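PDB 5IFF: uncharacterized protein from Pyrococcus abyssi, which acts as a restriction DNA glycosylase, known as R.PabI, and is captured here as a tetramer bound to nonspecific double-stranded DNA. Local coordinates for residues Ser6-Asn9 with Val14-Pro17. The protein carries 2 engineered substitutions. Numbering follows the deposited sequence.
Sequences SFEN and VRLP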
loop_
_atom_site.group_PDB
_atom_site.type_symbol
_atom_site.label_atom_id
_atom_site.label_comp_id
_atom_site.label_asym_id
_atom_site.label_seq_id
_atom_site.Cartn_x
_atom_site.Cartn_y
_atom_site.Cartn_z
ATOM N N SER A 6 -3.278 18.825 23.501
ATOM C CA SER A 6 -4.033 20.021 23.875
ATOM C C SER A 6 -3.455 20.645 25.141
ATOM O O SER A 6 -2.634 20.025 25.812
ATOM C CB SER A 6 -5.509 19.672 24.067
ATOM O OG SER A 6 -5.629 18.738 25.135
ATOM N N PHE A 7 -3.850 21.890 25.421
ATOM C CA PHE A 7 -3.597 22.501 26.714
ATOM C C PHE A 7 -4.863 22.405 27.560
ATOM O O PHE A 7 -5.912 22.885 27.140
ATOM C CB PHE A 7 -3.144 23.970 26.569
ATOM C CG PHE A 7 -3.004 24.687 27.897
ATOM C CD1 PHE A 7 -1.861 24.513 28.675
ATOM C CD2 PHE A 7 -4.032 25.492 28.380
ATOM C CE1 PHE A 7 -1.734 25.139 29.897
ATOM C CE2 PHE A 7 -3.921 26.132 29.612
ATOM C CZ PHE A 7 -2.775 25.950 30.379
ATOM N N GLU A 8 -4.757 21.777 28.740
ATOM C CA GLU A 8 -5.870 21.650 29.695
ATOM C C GLU A 8 -5.421 21.781 31.147
ATOM O O GLU A 8 -4.469 21.106 31.566
ATOM C CB GLU A 8 -6.563 20.284 29.560
ATOM C CG GLU A 8 -7.228 20.063 28.263
ATOM C CD GLU A 8 -7.547 18.608 28.024
ATOM O OE1 GLU A 8 -7.766 17.835 28.992
ATOM O OE2 GLU A 8 -7.594 18.246 26.840
ATOM N N ASN A 9 -6.115 22.626 31.900
ATOM C CA ASN A 9 -5.914 22.739 33.342
ATOM C C ASN A 9 -4.440 22.857 33.700
ATOM O O ASN A 9 -3.925 22.095 34.514
ATOM C CB ASN A 9 -6.534 21.530 34.049
ATOM C CG ASN A 9 -7.981 21.290 33.628
ATOM O OD1 ASN A 9 -8.327 20.207 33.134
ATOM N ND2 ASN A 9 -8.837 22.307 33.815
ATOM N N VAL A 14 -1.830 14.769 26.054
ATOM C CA VAL A 14 -1.909 14.076 24.757
ATOM C C VAL A 14 -2.863 12.915 24.854
ATOM O O VAL A 14 -2.815 12.131 25.833
ATOM C CB VAL A 14 -0.548 13.587 24.293
ATOM C CG1 VAL A 14 -0.648 12.977 22.870
ATOM C CG2 VAL A 14 0.398 14.767 24.212
ATOM N N ARG A 15 -3.759 12.802 23.882
ATOM C CA ARG A 15 -4.637 11.627 23.883
ATOM C C ARG A 15 -4.134 10.641 22.810
ATOM O O ARG A 15 -3.842 11.034 21.655
ATOM C CB ARG A 15 -6.084 12.043 23.667
ATOM C CG ARG A 15 -6.637 12.818 24.855
ATOM C CD ARG A 15 -8.082 13.191 24.698
ATOM N NE ARG A 15 -8.719 13.588 25.969
ATOM C CZ ARG A 15 -8.508 14.739 26.592
ATOM N NH1 ARG A 15 -7.676 15.637 26.076
ATOM N NH2 ARG A 15 -9.138 15.002 27.728
ATOM N N LEU A 16 -3.979 9.384 23.237
ATOM C CA LEU A 16 -3.309 8.343 22.477
ATOM C C LEU A 16 -4.174 7.118 22.336
ATOM O O LEU A 16 -4.779 6.654 23.322
ATOM C CB LEU A 16 -1.990 7.958 23.161
ATOM C CG LEU A 16 -0.948 9.082 23.269
ATOM C CD1 LEU A 16 0.154 8.610 24.139
ATOM C CD2 LEU A 16 -0.384 9.397 21.895
ATOM N N PRO A 17 -4.239 6.579 21.113
ATOM C CA PRO A 17 -4.930 5.316 20.856
ATOM C C PRO A 17 -4.172 4.169 21.477
ATOM O O PRO A 17 -2.928 4.111 21.472
ATOM C CB PRO A 17 -4.911 5.199 19.335
ATOM C CG PRO A 17 -3.644 5.913 18.947
ATOM C CD PRO A 17 -3.509 7.063 19.924
HETATM O O HOH W 1 -5.627 16.045 23.985
#
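On the N-terminal beta hairpin, formed by strands 4-8 and 11-17, the long side chains of Glu8 and Arg15 meet diagonally across the two arms and form a salt bridge at the protein surface. Arg15 NH1 donates to Glu8 OE2 at 2.7 Å, with an N-H...O angle of 158°; the oxygen lies close to the guanidinium plane and accepts through its syn lone pair. The second limb, from Arg15 NH2 to Glu8 OE1, is long and weak at 3.4 Å. This asymmetry goes with a twist of 32° between the carboxylate and guanidinium planes, so the two-pronged pairing is not flat. The side chains cross at about a right angle, the arginine reaching over with its chain extended from CG to NE. Within this chain the hairpin is part of an antiparallel three-stranded sheet in which strand 11-17 is central, with 181-186 along its other edge; there the Arg15 side chain touches Val181 and Lys183. Ser6, two residues before Glu8 on the same strand, steadies the carboxylate: its OG donates to Glu8 OE2 at 2.6 Å from above the carboxylate plane, which gives that oxygen two strong donors. With chi1 at 62°, the hydroxyl sits between the backbone N and carbonyl carbon and also meets a water. This water donates to Ser6 OG at 2.9 Å and accepts from Arg15 NH1 at 3.0 Å, bridging a serine-arginine gap too wide for a direct bond. Val14 and Leu16 point instead to the buried side and pack on Trp58 of strand 54-59.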